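Local coordinates for protein trehalose monomycolate transport factor A (Mycolicibacterium smegmatis MC2 155, PDB 6T84) that is required for MmpL3-dependent transport of trehalose monomycolate to the mycobacterial cell wall, and for growth and cell elongation, at residues 72-86 with 142-155. Numbering follows the deposited sequence.
Sequences TVIALHRKVGTNVVV and MWNEQNWTLVAMPV. With SO4 (sulfate ion), chain C.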
loop_
_atom_site.group_PDB
_atom_site.type_symbol
_atom_site.label_atom_id
_atom_site.label_comp_id
_atom_site.label_asym_id
_atom_site.label_seq_id
_atom_site.Cartn_x
_atom_site.Cartn_y
_atom_site.Cartn_z
ATOM N N THR A 72 -1.200 9.546 1.316
ATOM C CA THR A 72 -0.044 9.096 2.077
ATOM C C THR A 72 0.087 7.599 1.791
ATOM O O THR A 72 -0.905 6.873 1.863
ATOM C CB THR A 72 -0.268 9.329 3.578
ATOM O OG1 THR A 72 -0.314 10.762 3.840
ATOM C CG2 THR A 72 0.829 8.685 4.469
ATOM N N VAL A 73 1.262 7.159 1.391
ATOM C CA VAL A 73 1.514 5.777 0.988
ATOM C C VAL A 73 2.484 5.134 1.960
ATOM O O VAL A 73 3.482 5.747 2.358
ATOM C CB VAL A 73 2.084 5.732 -0.446
ATOM C CG1 VAL A 73 2.366 4.298 -0.851
ATOM C CG2 VAL A 73 1.074 6.375 -1.408
ATOM N N ILE A 74 2.241 3.864 2.281
ATOM C CA ILE A 74 3.179 3.035 3.027
ATOM C C ILE A 74 3.530 1.864 2.128
ATOM O O ILE A 74 2.624 1.164 1.645
ATOM C CB ILE A 74 2.528 2.531 4.334
ATOM C CG1 ILE A 74 2.129 3.712 5.218
ATOM C CG2 ILE A 74 3.463 1.548 5.072
ATOM C CD1 ILE A 74 1.270 3.249 6.475
ATOM N N ALA A 75 4.837 1.694 1.835
ATOM C CA ALA A 75 5.321 0.605 0.978
ATOM C C ALA A 75 6.201 -0.320 1.798
ATOM O O ALA A 75 7.176 0.140 2.399
ATOM C CB ALA A 75 6.153 1.135 -0.186
ATOM N N LEU A 76 5.874 -1.617 1.814
ATOM C CA LEU A 76 6.608 -2.611 2.592
ATOM C C LEU A 76 7.281 -3.625 1.672
ATOM O O LEU A 76 6.641 -4.173 0.771
ATOM C CB LEU A 76 5.661 -3.341 3.537
ATOM C CG LEU A 76 6.244 -4.505 4.371
ATOM C CD1 LEU A 76 7.296 -3.994 5.356
ATOM C CD2 LEU A 76 5.098 -5.273 5.166
ATOM N N HIS A 77 8.571 -3.855 1.879
ATOM C CA HIS A 77 9.271 -4.783 0.997
ATOM C C HIS A 77 8.864 -6.236 1.222
ATOM O O HIS A 77 8.723 -6.689 2.358
ATOM C CB HIS A 77 10.782 -4.650 1.218
ATOM C CG HIS A 77 11.582 -5.421 0.223
ATOM N ND1 HIS A 77 12.233 -6.609 0.524
ATOM C CD2 HIS A 77 11.878 -5.148 -1.074
ATOM C CE1 HIS A 77 12.866 -7.042 -0.554
ATOM N NE2 HIS A 77 12.670 -6.176 -1.536
ATOM N N ARG A 78 8.675 -6.974 0.123
ATOM C CA ARG A 78 8.292 -8.394 0.179
ATOM C C ARG A 78 9.533 -9.274 0.146
ATOM O O ARG A 78 10.497 -9.026 -0.606
ATOM C CB ARG A 78 7.491 -8.794 -1.051
ATOM C CG ARG A 78 6.149 -8.128 -1.245
ATOM C CD ARG A 78 5.586 -8.513 -2.628
ATOM N NE ARG A 78 5.365 -9.961 -2.713
ATOM C CZ ARG A 78 4.245 -10.529 -2.294
ATOM N NH1 ARG A 78 3.279 -9.754 -1.801
ATOM N NH2 ARG A 78 4.089 -11.844 -2.365
ATOM N N LYS A 79 9.464 -10.368 0.901
ATOM C CA LYS A 79 10.615 -11.267 0.965
ATOM C C LYS A 79 10.807 -12.025 -0.347
ATOM O O LYS A 79 11.945 -12.223 -0.793
ATOM C CB LYS A 79 10.465 -12.216 2.150
ATOM C CG LYS A 79 11.677 -13.098 2.387
ATOM C CD LYS A 79 11.481 -13.997 3.594
ATOM C CE LYS A 79 12.731 -14.807 3.868
ATOM N NZ LYS A 79 13.924 -13.916 3.958
ATOM N N VAL A 80 9.719 -12.469 -0.970
ATOM C CA VAL A 80 9.748 -13.223 -2.218
ATOM C C VAL A 80 8.885 -12.503 -3.248
ATOM O O VAL A 80 7.707 -12.243 -2.994
ATOM C CB VAL A 80 9.250 -14.664 -1.999
ATOM C CG1 VAL A 80 9.433 -15.488 -3.276
ATOM C CG2 VAL A 80 9.949 -15.299 -0.782
ATOM N N GLY A 81 9.451 -12.218 -4.424
ATOM C CA GLY A 81 8.700 -11.513 -5.458
ATOM C C GLY A 81 7.610 -12.351 -6.111
ATOM O O GLY A 81 7.589 -13.587 -6.062
ATOM N N THR A 82 6.661 -11.643 -6.733
ATOM C CA THR A 82 5.626 -12.292 -7.526
ATOM C C THR A 82 5.331 -11.470 -8.764
ATOM O O THR A 82 5.475 -10.251 -8.740
ATOM C CB THR A 82 4.325 -12.453 -6.713
ATOM O OG1 THR A 82 3.359 -13.136 -7.514
ATOM C CG2 THR A 82 3.652 -11.093 -6.295
ATOM N N ASN A 83 4.884 -12.126 -9.839
ATOM C CA ASN A 83 4.390 -11.378 -10.986
ATOM C C ASN A 83 2.889 -11.131 -10.932
ATOM O O ASN A 83 2.363 -10.463 -11.822
ATOM C CB ASN A 83 4.675 -12.092 -12.307
ATOM C CG ASN A 83 6.107 -11.956 -12.753
ATOM O OD1 ASN A 83 6.804 -10.991 -12.417
ATOM N ND2 ASN A 83 6.548 -12.920 -13.548
ATOM N N VAL A 84 2.189 -11.655 -9.953
ATOM C CA VAL A 84 0.747 -11.374 -9.832
ATOM C C VAL A 84 0.552 -10.057 -9.082
ATOM O O VAL A 84 1.278 -9.772 -8.118
ATOM C CB VAL A 84 0.052 -12.535 -9.087
ATOM C CG1 VAL A 84 -1.473 -12.297 -8.866
ATOM C CG2 VAL A 84 0.247 -13.852 -9.849
ATOM N N VAL A 85 -0.433 -9.258 -9.504
ATOM C CA VAL A 85 -0.846 -8.038 -8.791
ATOM C C VAL A 85 -2.243 -8.263 -8.246
ATOM O O VAL A 85 -3.130 -8.663 -8.995
ATOM C CB VAL A 85 -0.833 -6.805 -9.714
ATOM C CG1 VAL A 85 -1.469 -5.562 -9.022
ATOM C CG2 VAL A 85 0.580 -6.503 -10.117
ATOM N N VAL A 86 -2.410 -8.029 -6.969
ATOM C CA VAL A 86 -3.744 -7.931 -6.347
ATOM C C VAL A 86 -3.929 -6.495 -5.889
ATOM O O VAL A 86 -3.015 -5.909 -5.281
ATOM C CB VAL A 86 -3.866 -8.917 -5.169
ATOM C CG1 VAL A 86 -5.270 -8.779 -4.453
ATOM C CG2 VAL A 86 -3.669 -10.379 -5.653
ATOM N N MET A 142 -5.115 -0.814 -1.433
ATOM C CA MET A 142 -3.999 -1.671 -1.043
ATOM C C MET A 142 -3.656 -2.530 -2.241
ATOM O O MET A 142 -4.555 -3.071 -2.901
ATOM C CB MET A 142 -4.386 -2.623 0.118
ATOM C CG MET A 142 -4.958 -1.871 1.307
ATOM S SD MET A 142 -5.238 -3.002 2.669
ATOM C CE MET A 142 -6.994 -2.852 2.805
ATOM N N TRP A 143 -2.355 -2.706 -2.520
ATOM C CA TRP A 143 -1.994 -3.474 -3.703
ATOM C C TRP A 143 -0.572 -3.948 -3.546
ATOM O O TRP A 143 0.168 -3.443 -2.709
ATOM C CB TRP A 143 -2.160 -2.689 -5.012
ATOM C CG TRP A 143 -1.081 -1.631 -5.279
ATOM C CD1 TRP A 143 -0.049 -1.765 -6.178
ATOM C CD2 TRP A 143 -0.944 -0.312 -4.694
ATOM N NE1 TRP A 143 0.709 -0.600 -6.190
ATOM C CE2 TRP A 143 0.201 0.291 -5.287
ATOM C CE3 TRP A 143 -1.689 0.428 -3.743
ATOM C CZ2 TRP A 143 0.618 1.582 -4.969
ATOM C CZ3 TRP A 143 -1.253 1.684 -3.403
ATOM C CH2 TRP A 143 -0.128 2.265 -4.037
ATOM N N ASN A 144 -0.196 -4.921 -4.353
ATOM C CA ASN A 144 1.207 -5.281 -4.424
ATOM C C ASN A 144 1.753 -5.115 -5.827
ATOM O O ASN A 144 1.030 -5.093 -6.832
ATOM C CB ASN A 144 1.467 -6.691 -3.964
ATOM C CG ASN A 144 0.993 -7.702 -5.000
ATOM O OD1 ASN A 144 -0.241 -7.921 -5.188
ATOM N ND2 ASN A 144 1.953 -8.328 -5.701
ATOM N N GLU A 145 3.080 -4.966 -5.861
ATOM C CA GLU A 145 3.865 -5.042 -7.088
ATOM C C GLU A 145 4.872 -6.166 -6.868
ATOM O O GLU A 145 4.727 -6.967 -5.945
ATOM C CB GLU A 145 4.476 -3.676 -7.440
ATOM C CG GLU A 145 3.343 -2.657 -7.615
ATOM C CD GLU A 145 3.719 -1.299 -8.107
ATOM O OE1 GLU A 145 4.743 -1.166 -8.794
ATOM O OE2 GLU A 145 2.949 -0.347 -7.857
ATOM N N GLN A 146 5.899 -6.261 -7.722
ATOM C CA GLN A 146 6.703 -7.466 -7.665
ATOM C C GLN A 146 7.333 -7.688 -6.289
ATOM O O GLN A 146 7.288 -8.798 -5.746
ATOM C CB GLN A 146 7.775 -7.426 -8.745
ATOM C CG GLN A 146 8.570 -8.741 -8.768
ATOM C CD GLN A 146 9.508 -8.845 -9.936
ATOM O OE1 GLN A 146 9.186 -8.415 -11.036
ATOM N NE2 GLN A 146 10.678 -9.427 -9.701
ATOM N N ASN A 147 7.959 -6.651 -5.724
ATOM C CA ASN A 147 8.706 -6.774 -4.489
ATOM C C ASN A 147 8.194 -5.902 -3.355
ATOM O O ASN A 147 8.914 -5.709 -2.356
ATOM C CB ASN A 147 10.158 -6.397 -4.816
ATOM C CG ASN A 147 10.786 -7.381 -5.757
ATOM O OD1 ASN A 147 10.882 -8.540 -5.415
ATOM N ND2 ASN A 147 11.219 -6.914 -6.942
ATOM N N TRP A 148 6.962 -5.389 -3.481
ATOM C CA TRP A 148 6.442 -4.443 -2.499
ATOM C C TRP A 148 4.942 -4.657 -2.313
ATOM O O TRP A 148 4.251 -5.028 -3.259
ATOM C CB TRP A 148 6.627 -3.027 -3.033
ATOM C CG TRP A 148 8.065 -2.664 -3.143
ATOM C CD1 TRP A 148 8.862 -2.878 -4.222
ATOM C CD2 TRP A 148 8.888 -2.140 -2.112
ATOM N NE1 TRP A 148 10.133 -2.491 -3.941
ATOM C CE2 TRP A 148 10.192 -2.017 -2.656
ATOM C CE3 TRP A 148 8.664 -1.765 -0.785
ATOM C CZ2 TRP A 148 11.282 -1.531 -1.914
ATOM C CZ3 TRP A 148 9.712 -1.237 -0.050
ATOM C CH2 TRP A 148 11.024 -1.132 -0.618
ATOM N N THR A 149 4.454 -4.409 -1.117
ATOM C CA THR A 149 3.016 -4.362 -0.838
ATOM C C THR A 149 2.798 -2.966 -0.268
ATOM O O THR A 149 3.578 -2.504 0.589
ATOM C CB THR A 149 2.644 -5.417 0.230
ATOM O OG1 THR A 149 2.969 -6.739 -0.269
ATOM C CG2 THR A 149 1.147 -5.385 0.614
ATOM N N LEU A 150 1.722 -2.292 -0.735
ATOM C CA LEU A 150 1.489 -0.875 -0.460
ATOM C C LEU A 150 0.065 -0.610 0.002
ATOM O O LEU A 150 -0.890 -1.307 -0.391
ATOM C CB LEU A 150 1.732 -0.043 -1.731
ATOM C CG LEU A 150 3.161 -0.185 -2.332
ATOM C CD1 LEU A 150 3.130 -1.238 -3.460
ATOM C CD2 LEU A 150 3.663 1.133 -2.845
ATOM N N VAL A 151 -0.064 0.423 0.824
ATOM C CA VAL A 151 -1.357 0.946 1.253
ATOM C C VAL A 151 -1.366 2.455 1.015
ATOM O O VAL A 151 -0.423 3.156 1.404
ATOM C CB VAL A 151 -1.614 0.636 2.744
ATOM C CG1 VAL A 151 -2.881 1.417 3.258
ATOM C CG2 VAL A 151 -1.653 -0.912 3.019
ATOM N N ALA A 152 -2.446 2.960 0.407
ATOM C CA ALA A 152 -2.644 4.383 0.218
ATOM C C ALA A 152 -3.791 4.835 1.103
ATOM O O ALA A 152 -4.849 4.176 1.162
ATOM C CB ALA A 152 -2.928 4.731 -1.245
ATOM N N MET A 153 -3.590 5.928 1.826
ATOM C CA MET A 153 -4.610 6.536 2.671
ATOM C C MET A 153 -4.677 8.032 2.418
ATOM O O MET A 153 -3.771 8.617 1.813
ATOM C CB MET A 153 -4.296 6.261 4.157
ATOM C CG MET A 153 -3.047 6.929 4.718
ATOM S SD MET A 153 -2.635 6.458 6.427
ATOM C CE MET A 153 -1.852 4.909 6.105
ATOM N N PRO A 154 -5.714 8.708 2.905
ATOM C CA PRO A 154 -5.768 10.174 2.741
ATOM C C PRO A 154 -4.566 10.872 3.397
ATOM O O PRO A 154 -4.049 10.436 4.426
ATOM C CB PRO A 154 -7.092 10.564 3.410
ATOM C CG PRO A 154 -7.914 9.302 3.278
ATOM C CD PRO A 154 -6.948 8.161 3.512
ATOM N N VAL A 155 -4.149 11.999 2.797
ATOM C CA VAL A 155 -3.018 12.755 3.346
ATOM C C VAL A 155 -3.380 13.398 4.656
ATOM O O VAL A 155 -2.499 13.764 5.433
ATOM C CB VAL A 155 -2.484 13.809 2.355
ATOM C CG1 VAL A 155 -1.309 14.567 2.949
ATOM C CG2 VAL A 155 -2.009 13.164 1.131
HETATM S S SO4 C . 12.305 -3.309 -7.033
HETATM O O1 SO4 C . 11.220 -4.211 -7.459
HETATM O O2 SO4 C . 13.574 -3.809 -7.570
HETATM O O3 SO4 C . 12.070 -1.957 -7.545
HETATM O O4 SO4 C . 12.504 -3.260 -5.629
HETATM O O HOH W 1 -0.890 11.583 6.387
HETATM O O HOH W 2 11.713 -9.547 -3.043
#
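Asn144 reaches from the strand leading into it to the returning chain of residues 82-86. CB passes beside the Arg78 guanidinium, whose NH2 bonds to Leu176 O; CG turns into the space between the backbone N and carbonyl (chi1 74°), bringing the amide against main chain. Asn144 OD1 accepts from Val86 N at 2.8 Å, nearly straight. Asn144 ND2 donates to Val84 O at 2.9 Å, within the amide plane, and also to its neighbour Glu145 O, while Thr82 CG2 crowds it at 3.3 Å. Asn144 N bonds to Val86 O, but Asn144 O is buried without a partner. All this lies in the middle of a nine-stranded antiparallel sheet in the probably cytoplasmic N-terminal domain: the hairpin of residues 142-153 is flanked by strand 72-77 and by the strand starting at Val86, and the loop 78-85 passes round the hairpin's turn to join them. On the other flank, Ile74 and Leu76 make paired backbone bonds with Val151 and Thr149. At that strand's end the His77 edge meets the Trp148 face, planes at 78°, with His77 CB 4.0 Å from the centroid of the six-membered ring; His77 ND1 is held by Glu60. Trp148 NE1 and Asn147 ND2 both donate to a sulfate, probably from the crystallisation liquor.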